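PDB 4JWO: phosphate binding protein from Planctomyces limnophilus, which probably binds inorganic phosphate as the PstS-type periplasmic binding component of a system that transports phosphate across the cytoplasmic membrane. Local coordinates for residues Val146-Cys157 with Lys252-Asp260; Phe200-Asn208 with Tyr279-Phe287. All blocks are in the same frame, centred on the assembly; numbering follows the deposited sequence.

Contact 1 (Val146-Cys157 with Lys252-Asp260); sequences VVINPANTFAEC and KLKAVKISD
Pro150 CG rests 3.3 Å from Lys252 O where strand 254-259 sets out, pairing antiparallel with the end of strand 134-148 in the mixed sheet of this periplasmic-binding-protein fold. Leu253 CD1 comes within 4.4 Å of Val147 CG1, on the side where Phe241 and Phe246 also pack. Lys254 and Ile148 form an antiparallel hydrogen-bonded pair, and the lysine chain, extended to CD and bent at chi3 (-68°), brings NZ into the loop 149-156. There NZ is gripped by three oxygens: Pro150 O, Asn152 O at 2.9 Å, reached from above the carbonyl plane, and Glu156 OE2 at 2.9 Å, a salt bridge on the anti side of the carboxylate. Val256 N bonds to Val146 O at 2.8 Å, while Val256 CG2 meets Ile148 CG2 at 3.6 Å, these two side chains crossing at about a right angle. At Lys257 the partner becomes Cys157, paired in parallel: Lys257 N donates to Glu156 O, and a water joins NZ to Glu156 OE1. Farther on, Ile258 CD1 approaches Val146 CG2. Ser259 OG, bonded to Cys266 N, lies 3.5 Å from Cys157 SG, the sulfur that is disulfide-linked to Cys266.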
loop_
_atom_site.group_PDB
_atom_site.type_symbol
_atom_site.label_atom_id
_atom_site.label_comp_id
_atom_site.label_asym_id
_atom_site.label_seq_id
_atom_site.Cartn_x
_atom_site.Cartn_y
_atom_site.Cartn_z
ATOM N N VAL A 146 2.032 13.050 0.336
ATOM C CA VAL A 146 1.728 14.105 1.288
ATOM C C VAL A 146 1.582 15.388 0.488
ATOM O O VAL A 146 2.423 15.699 -0.362
ATOM C CB VAL A 146 2.862 14.257 2.299
ATOM C CG1 VAL A 146 2.617 15.447 3.208
ATOM C CG2 VAL A 146 2.994 12.967 3.105
ATOM N N VAL A 147 0.498 16.119 0.725
ATOM C CA VAL A 147 0.222 17.317 -0.048
ATOM C C VAL A 147 0.044 18.539 0.836
ATOM O O VAL A 147 -0.408 18.446 1.972
ATOM C CB VAL A 147 -1.043 17.141 -0.931
ATOM C CG1 VAL A 147 -0.803 16.077 -1.993
ATOM C CG2 VAL A 147 -2.261 16.769 -0.071
ATOM N N ILE A 148 0.442 19.683 0.301
ATOM C CA ILE A 148 0.190 20.971 0.916
ATOM C C ILE A 148 -0.514 21.869 -0.092
ATOM O O ILE A 148 -0.641 21.525 -1.274
ATOM C CB ILE A 148 1.492 21.613 1.439
ATOM C CG1 ILE A 148 2.549 21.665 0.334
ATOM C CG2 ILE A 148 2.011 20.824 2.631
ATOM C CD1 ILE A 148 3.888 22.316 0.758
ATOM N N ASN A 149 -0.998 23.016 0.363
ATOM C CA ASN A 149 -1.640 23.952 -0.534
ATOM C C ASN A 149 -0.558 24.577 -1.397
ATOM O O ASN A 149 0.551 24.793 -0.917
ATOM C CB ASN A 149 -2.349 25.025 0.286
ATOM C CG ASN A 149 -3.151 25.960 -0.565
ATOM O OD1 ASN A 149 -2.633 26.960 -1.073
ATOM N ND2 ASN A 149 -4.436 25.651 -0.730
ATOM N N PRO A 150 -0.853 24.849 -2.678
ATOM C CA PRO A 150 0.214 25.401 -3.521
ATOM C C PRO A 150 0.780 26.724 -3.015
ATOM O O PRO A 150 1.911 27.059 -3.378
ATOM C CB PRO A 150 -0.481 25.588 -4.875
ATOM C CG PRO A 150 -1.514 24.506 -4.889
ATOM C CD PRO A 150 -2.050 24.513 -3.471
ATOM N N ALA A 151 0.019 27.461 -2.202
ATOM C CA ALA A 151 0.497 28.739 -1.661
ATOM C C ALA A 151 1.549 28.555 -0.564
ATOM O O ALA A 151 2.193 29.517 -0.152
ATOM C CB ALA A 151 -0.657 29.570 -1.142
ATOM N N ASN A 152 1.713 27.325 -0.090
ATOM C CA ASN A 152 2.730 26.989 0.911
ATOM C C ASN A 152 4.082 26.813 0.221
ATOM O O ASN A 152 4.268 25.876 -0.550
ATOM C CB ASN A 152 2.315 25.683 1.610
ATOM C CG ASN A 152 3.237 25.291 2.757
ATOM O OD1 ASN A 152 4.434 25.586 2.748
ATOM N ND2 ASN A 152 2.677 24.602 3.750
ATOM N N THR A 153 5.029 27.712 0.493
ATOM C CA THR A 153 6.344 27.605 -0.131
ATOM C C THR A 153 7.446 27.268 0.864
ATOM O O THR A 153 8.627 27.239 0.502
ATOM C CB THR A 153 6.727 28.894 -0.869
ATOM O OG1 THR A 153 6.642 29.985 0.046
ATOM C CG2 THR A 153 5.786 29.134 -2.054
ATOM N N PHE A 154 7.062 27.015 2.111
ATOM C CA PHE A 154 8.043 26.742 3.155
ATOM C C PHE A 154 8.162 25.260 3.505
ATOM O O PHE A 154 9.205 24.827 4.005
ATOM C CB PHE A 154 7.753 27.568 4.425
ATOM C CG PHE A 154 6.412 27.281 5.041
ATOM C CD1 PHE A 154 6.255 26.240 5.943
ATOM C CD2 PHE A 154 5.299 28.032 4.690
ATOM C CE1 PHE A 154 5.017 25.958 6.493
ATOM C CE2 PHE A 154 4.058 27.762 5.249
ATOM C CZ PHE A 154 3.919 26.720 6.146
ATOM N N ALA A 155 7.106 24.481 3.268
ATOM C CA ALA A 155 7.132 23.049 3.607
ATOM C C ALA A 155 7.269 22.149 2.386
ATOM O O ALA A 155 6.754 21.026 2.372
ATOM C CB ALA A 155 5.898 22.662 4.419
ATOM N N GLU A 156 7.985 22.619 1.374
ATOM C CA GLU A 156 8.082 21.891 0.104
ATOM C C GLU A 156 8.830 20.567 0.208
ATOM O O GLU A 156 8.617 19.657 -0.596
ATOM C CB GLU A 156 8.670 22.780 -0.993
ATOM C CG GLU A 156 7.745 23.939 -1.319
ATOM C CD GLU A 156 8.215 24.737 -2.505
ATOM O OE1 GLU A 156 9.339 24.470 -2.979
ATOM O OE2 GLU A 156 7.459 25.628 -2.963
ATOM N N CYS A 157 9.722 20.477 1.192
ATOM C CA CYS A 157 10.416 19.231 1.507
ATOM C C CYS A 157 10.290 18.985 3.002
ATOM O O CYS A 157 10.527 19.888 3.803
ATOM C CB CYS A 157 11.894 19.310 1.130
ATOM S SG CYS A 157 12.715 17.731 1.548
ATOM N N LYS A 252 -3.660 21.571 -8.839
ATOM C CA LYS A 252 -4.324 22.234 -7.713
ATOM C C LYS A 252 -3.691 21.911 -6.364
ATOM O O LYS A 252 -4.079 22.473 -5.342
ATOM C CB LYS A 252 -5.806 21.845 -7.674
ATOM C CG LYS A 252 -6.555 22.159 -8.960
ATOM C CD LYS A 252 -8.011 21.712 -8.890
ATOM C CE LYS A 252 -8.127 20.236 -8.569
ATOM N NZ LYS A 252 -8.621 20.019 -7.189
ATOM N N LEU A 253 -2.727 20.995 -6.377
ATOM C CA LEU A 253 -2.069 20.521 -5.165
ATOM C C LEU A 253 -0.556 20.611 -5.312
ATOM O O LEU A 253 -0.030 20.595 -6.420
ATOM C CB LEU A 253 -2.429 19.053 -4.915
ATOM C CG LEU A 253 -3.899 18.686 -4.716
ATOM C CD1 LEU A 253 -4.040 17.167 -4.819
ATOM C CD2 LEU A 253 -4.380 19.176 -3.352
ATOM N N LYS A 254 0.146 20.675 -4.189
ATOM C CA LYS A 254 1.601 20.604 -4.206
ATOM C C LYS A 254 2.017 19.339 -3.456
ATOM O O LYS A 254 1.695 19.170 -2.284
ATOM C CB LYS A 254 2.199 21.867 -3.560
ATOM C CG LYS A 254 3.715 21.837 -3.420
ATOM C CD LYS A 254 4.252 23.181 -2.905
ATOM C CE LYS A 254 4.068 24.287 -3.924
ATOM N NZ LYS A 254 4.606 25.596 -3.432
ATOM N N ALA A 255 2.713 18.427 -4.136
ATOM C CA ALA A 255 3.192 17.235 -3.458
ATOM C C ALA A 255 4.460 17.582 -2.695
ATOM O O ALA A 255 5.392 18.181 -3.246
ATOM C CB ALA A 255 3.458 16.094 -4.444
ATOM N N VAL A 256 4.485 17.207 -1.424
ATOM C CA VAL A 256 5.661 17.413 -0.588
ATOM C C VAL A 256 6.759 16.431 -0.980
ATOM O O VAL A 256 6.513 15.237 -1.171
ATOM C CB VAL A 256 5.292 17.236 0.900
ATOM C CG1 VAL A 256 6.527 17.295 1.792
ATOM C CG2 VAL A 256 4.267 18.302 1.305
ATOM N N LYS A 257 7.973 16.946 -1.128
ATOM C CA LYS A 257 9.127 16.082 -1.353
ATOM C C LYS A 257 9.539 15.474 -0.018
ATOM O O LYS A 257 9.496 16.152 1.003
ATOM C CB LYS A 257 10.273 16.886 -1.960
ATOM C CG LYS A 257 9.884 17.595 -3.243
ATOM C CD LYS A 257 11.036 18.413 -3.786
ATOM C CE LYS A 257 10.732 18.935 -5.178
ATOM N NZ LYS A 257 9.523 19.798 -5.210
ATOM N N ILE A 258 9.933 14.200 -0.032
ATOM C CA ILE A 258 10.107 13.435 1.202
ATOM C C ILE A 258 11.555 13.005 1.453
ATOM O O ILE A 258 12.188 12.379 0.599
ATOM C CB ILE A 258 9.191 12.187 1.205
ATOM C CG1 ILE A 258 7.716 12.591 1.065
ATOM C CG2 ILE A 258 9.381 11.355 2.483
ATOM C CD1 ILE A 258 7.164 13.365 2.258
ATOM N N SER A 259 12.076 13.355 2.627
ATOM C CA SER A 259 13.379 12.866 3.066
ATOM C C SER A 259 13.196 11.835 4.166
ATOM O O SER A 259 12.368 12.023 5.050
ATOM C CB SER A 259 14.225 14.011 3.606
ATOM O OG SER A 259 14.563 14.909 2.571
ATOM N N ASP A 260 13.983 10.763 4.125
ATOM C CA ASP A 260 13.842 9.693 5.108
ATOM C C ASP A 260 15.010 9.553 6.087
ATOM O O ASP A 260 15.015 8.645 6.916
ATOM C CB ASP A 260 13.549 8.350 4.413
ATOM C CG ASP A 260 14.763 7.762 3.710
ATOM O OD1 ASP A 260 15.789 8.462 3.546
ATOM O OD2 ASP A 260 14.685 6.576 3.306
HETATM O O HOH W 1 4.551 13.258 -1.165
HETATM O O HOH W 2 7.031 20.304 -2.815
HETATM O O HOH W 3 10.528 22.091 -3.869
#

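Contact 2 (Phe200-Asn208 with Tyr279-Phe287)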
loop_
_atom_site.group_PDB
_atom_site.type_symbol
_atom_site.label_atom_id
_atom_site.label_comp_id
_atom_site.label_asym_id
_atom_site.label_seq_id
_atom_site.Cartn_x
_atom_site.Cartn_y
_atom_site.Cartn_z
ATOM N N PHE A 200 -4.584 4.641 5.562
ATOM C CA PHE A 200 -4.260 4.919 6.963
ATOM C C PHE A 200 -3.207 3.962 7.488
ATOM O O PHE A 200 -2.216 4.387 8.092
ATOM C CB PHE A 200 -5.525 4.794 7.820
ATOM C CG PHE A 200 -5.311 5.057 9.286
ATOM C CD1 PHE A 200 -5.463 6.337 9.800
ATOM C CD2 PHE A 200 -5.000 4.020 10.147
ATOM C CE1 PHE A 200 -5.296 6.577 11.163
ATOM C CE2 PHE A 200 -4.821 4.255 11.514
ATOM C CZ PHE A 200 -4.965 5.549 12.005
ATOM N N ASP A 201 -3.430 2.668 7.278
ATOM C CA ASP A 201 -2.503 1.640 7.753
ATOM C C ASP A 201 -1.099 1.855 7.200
ATOM O O ASP A 201 -0.115 1.735 7.930
ATOM C CB ASP A 201 -3.009 0.237 7.403
ATOM C CG ASP A 201 -4.169 -0.198 8.278
ATOM O OD1 ASP A 201 -4.469 0.510 9.266
ATOM O OD2 ASP A 201 -4.772 -1.256 7.983
ATOM N N TYR A 202 -0.998 2.183 5.914
ATOM C CA TYR A 202 0.319 2.383 5.299
ATOM C C TYR A 202 0.997 3.635 5.862
ATOM O O TYR A 202 2.128 3.571 6.358
ATOM C CB TYR A 202 0.159 2.464 3.768
ATOM C CG TYR A 202 1.439 2.616 2.960
ATOM C CD1 TYR A 202 2.697 2.532 3.557
ATOM C CD2 TYR A 202 1.378 2.847 1.590
ATOM C CE1 TYR A 202 3.862 2.682 2.807
ATOM C CE2 TYR A 202 2.534 2.996 0.836
ATOM C CZ TYR A 202 3.767 2.909 1.445
ATOM O OH TYR A 202 4.927 3.052 0.707
ATOM N N PHE A 203 0.306 4.767 5.796
ATOM C CA PHE A 203 0.891 6.029 6.244
ATOM C C PHE A 203 1.330 5.949 7.692
ATOM O O PHE A 203 2.461 6.294 8.035
ATOM C CB PHE A 203 -0.119 7.157 6.068
ATOM C CG PHE A 203 0.440 8.512 6.370
ATOM C CD1 PHE A 203 1.209 9.180 5.418
ATOM C CD2 PHE A 203 0.212 9.110 7.594
ATOM C CE1 PHE A 203 1.737 10.438 5.689
ATOM C CE2 PHE A 203 0.738 10.361 7.875
ATOM C CZ PHE A 203 1.503 11.023 6.912
ATOM N N THR A 204 0.447 5.469 8.559
ATOM C CA THR A 204 0.804 5.394 9.973
ATOM C C THR A 204 1.934 4.405 10.234
ATOM O O THR A 204 2.798 4.673 11.068
ATOM C CB THR A 204 -0.413 5.079 10.875
ATOM O OG1 THR A 204 -0.936 3.787 10.541
ATOM C CG2 THR A 204 -1.474 6.139 10.707
ATOM N N GLU A 205 1.956 3.277 9.526
ATOM C CA GLU A 205 3.029 2.296 9.703
ATOM C C GLU A 205 4.401 2.920 9.451
ATOM O O GLU A 205 5.318 2.777 10.261
ATOM C CB GLU A 205 2.841 1.102 8.752
ATOM C CG GLU A 205 3.985 0.080 8.760
ATOM C CD GLU A 205 3.833 -0.981 7.668
ATOM O OE1 GLU A 205 2.697 -1.188 7.179
ATOM O OE2 GLU A 205 4.847 -1.599 7.290
ATOM N N VAL A 206 4.539 3.618 8.332
ATOM C CA VAL A 206 5.876 4.050 7.935
ATOM C C VAL A 206 6.258 5.412 8.494
ATOM O O VAL A 206 7.446 5.727 8.592
ATOM C CB VAL A 206 6.097 3.975 6.410
ATOM C CG1 VAL A 206 5.845 2.541 5.928
ATOM C CG2 VAL A 206 5.213 4.983 5.673
ATOM N N ILE A 207 5.262 6.188 8.905
ATOM C CA ILE A 207 5.523 7.491 9.511
ATOM C C ILE A 207 5.615 7.408 11.032
ATOM O O ILE A 207 6.514 7.999 11.647
ATOM C CB ILE A 207 4.467 8.538 9.099
ATOM C CG1 ILE A 207 4.521 8.799 7.584
ATOM C CG2 ILE A 207 4.673 9.835 9.863
ATOM C CD1 ILE A 207 5.920 9.168 7.059
ATOM N N ASN A 208 4.705 6.653 11.653
ATOM C CA ASN A 208 4.684 6.566 13.108
ATOM C C ASN A 208 5.287 5.294 13.682
ATOM O O ASN A 208 5.760 5.281 14.817
ATOM C CB ASN A 208 3.254 6.738 13.628
ATOM C CG ASN A 208 2.702 8.107 13.343
ATOM O OD1 ASN A 208 3.457 9.066 13.209
ATOM N ND2 ASN A 208 1.382 8.213 13.244
ATOM N N TYR A 279 11.607 6.894 -4.081
ATOM C CA TYR A 279 10.616 7.521 -3.218
ATOM C C TYR A 279 10.232 6.572 -2.082
ATOM O O TYR A 279 9.266 5.802 -2.171
ATOM C CB TYR A 279 9.400 7.946 -4.049
ATOM C CG TYR A 279 8.320 8.643 -3.264
ATOM C CD1 TYR A 279 8.497 9.935 -2.797
ATOM C CD2 TYR A 279 7.107 8.024 -3.026
ATOM C CE1 TYR A 279 7.491 10.582 -2.084
ATOM C CE2 TYR A 279 6.101 8.657 -2.318
ATOM C CZ TYR A 279 6.297 9.937 -1.856
ATOM O OH TYR A 279 5.292 10.576 -1.143
ATOM N N THR A 280 11.027 6.621 -1.016
ATOM C CA THR A 280 10.826 5.762 0.144
ATOM C C THR A 280 10.767 6.637 1.409
ATOM O O THR A 280 11.485 7.627 1.515
ATOM C CB THR A 280 11.941 4.677 0.205
ATOM O OG1 THR A 280 11.661 3.724 1.238
ATOM C CG2 THR A 280 13.316 5.304 0.432
ATOM N N PRO A 281 9.927 6.263 2.385
ATOM C CA PRO A 281 9.123 5.039 2.519
ATOM C C PRO A 281 7.707 5.069 1.957
ATOM O O PRO A 281 6.992 4.079 2.139
ATOM C CB PRO A 281 9.042 4.873 4.032
ATOM C CG PRO A 281 8.925 6.300 4.518
ATOM C CD PRO A 281 9.828 7.108 3.586
ATOM N N LEU A 282 7.303 6.144 1.301
ATOM C CA LEU A 282 5.902 6.290 0.914
ATOM C C LEU A 282 5.509 5.693 -0.446
ATOM O O LEU A 282 4.403 5.913 -0.928
ATOM C CB LEU A 282 5.466 7.756 1.043
ATOM C CG LEU A 282 5.409 8.227 2.498
ATOM C CD1 LEU A 282 5.233 9.745 2.567
ATOM C CD2 LEU A 282 4.267 7.541 3.224
ATOM N N SER A 283 6.406 4.925 -1.060
ATOM C CA SER A 283 5.966 3.969 -2.077
ATOM C C SER A 283 6.644 2.650 -1.798
ATOM O O SER A 283 7.768 2.612 -1.301
ATOM C CB SER A 283 6.223 4.451 -3.514
ATOM O OG SER A 283 7.604 4.452 -3.865
ATOM N N ARG A 284 5.941 1.560 -2.088
ATOM C CA ARG A 284 6.485 0.234 -1.835
ATOM C C ARG A 284 5.744 -0.799 -2.665
ATOM O O ARG A 284 4.574 -0.605 -3.007
ATOM C CB ARG A 284 6.361 -0.116 -0.351
ATOM C CG ARG A 284 4.929 -0.286 0.136
ATOM C CD ARG A 284 4.929 -0.487 1.624
ATOM N NE ARG A 284 3.586 -0.511 2.185
ATOM C CZ ARG A 284 3.330 -0.700 3.478
ATOM N NH1 ARG A 284 4.326 -0.868 4.338
ATOM N NH2 ARG A 284 2.083 -0.704 3.910
ATOM N N PRO A 285 6.415 -1.920 -2.971
ATOM C CA PRO A 285 5.776 -2.984 -3.742
ATOM C C PRO A 285 4.803 -3.775 -2.881
ATOM O O PRO A 285 4.988 -3.876 -1.666
ATOM C CB PRO A 285 6.956 -3.857 -4.175
ATOM C CG PRO A 285 8.012 -3.622 -3.111
ATOM C CD PRO A 285 7.839 -2.185 -2.700
ATOM N N LEU A 286 3.766 -4.319 -3.512
ATOM C CA LEU A 286 2.806 -5.181 -2.826
ATOM C C LEU A 286 2.938 -6.603 -3.337
ATOM O O LEU A 286 3.201 -6.816 -4.523
ATOM C CB LEU A 286 1.391 -4.680 -3.068
ATOM C CG LEU A 286 1.080 -3.268 -2.572
ATOM C CD1 LEU A 286 -0.404 -2.981 -2.750
ATOM C CD2 LEU A 286 1.489 -3.131 -1.107
ATOM N N PHE A 287 2.742 -7.576 -2.444
ATOM C CA PHE A 287 2.971 -8.978 -2.770
ATOM C C PHE A 287 1.783 -9.890 -2.493
ATOM O O PHE A 287 0.969 -9.642 -1.601
ATOM C CB PHE A 287 4.182 -9.523 -2.002
ATOM C CG PHE A 287 5.431 -8.713 -2.195
ATOM C CD1 PHE A 287 6.295 -8.994 -3.235
ATOM C CD2 PHE A 287 5.724 -7.657 -1.345
ATOM C CE1 PHE A 287 7.448 -8.243 -3.417
ATOM C CE2 PHE A 287 6.872 -6.900 -1.526
ATOM C CZ PHE A 287 7.728 -7.193 -2.566
#
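Tyr202 carries the Arg284 guanidinium flat on one ring face, a cation-pi stack joining helix 198-208 to the start of strand 283-291, itself paired with strand 134-148 in the central sheet of the binding-protein fold. Ring and guanidinium planes are only 4° apart and Arg284 CZ is 3.8 Å from the ring centroid; the two side chains run in opposite directions, with NE over the CD1-CE1 rim. At the ring edge, Tyr202 OH donates to Pro281 O at 2.7 Å. One turn along the helix, the Glu205 carboxylate meets the guanidinium edge, its plane turned 54° from it. The salt bridge rests on weak bonds, the shortest from NH1 to OE2 at 3.1 Å. The flat stack, with the ion pair, should restrict rotation of the arginine end. Arg284 reaches them with CG set between its backbone N and carbonyl carbon (chi1 67°) and an extended chain beyond. Beside the ring, Val206 CB packs on Pro281 CB, and Val206 CG2 touches Leu282 CD2 at 3.7 Å, a methyl that also faces Phe203 and Ile207. Phe203 is itself stacked on Tyr240. Backbone bonds tie Leu282 to Leu144 and Arg284 to Asp142. Across the turn after the cis peptide before Pro281, Ser283 OG donates to Tyr279 O at 2.7 Å.

How the contacts relate
From the N terminus, strand 134-148 runs into the loop 149-156 and then strand 157-159; helix 198-208 follows about forty residues later. The chain returns at 252-260, closing contact 1 across 94 intervening residues, and again at 279-287, closing contact 2 across 70. Their segments alternate along the sequence, so the two closures cross rather than nest. Contact 1 joins strands at one end of the mixed sheet, whereas contact 2 sets a helix against the turn 281-282 and the start of strand 283-291, which neighbours strand 134-148 in that sheet. The centres are 18 Å apart, yet Val146 CG2 touches Phe203 CE1 at 3.8 Å, and Ile258 packs against the Tyr279 ring.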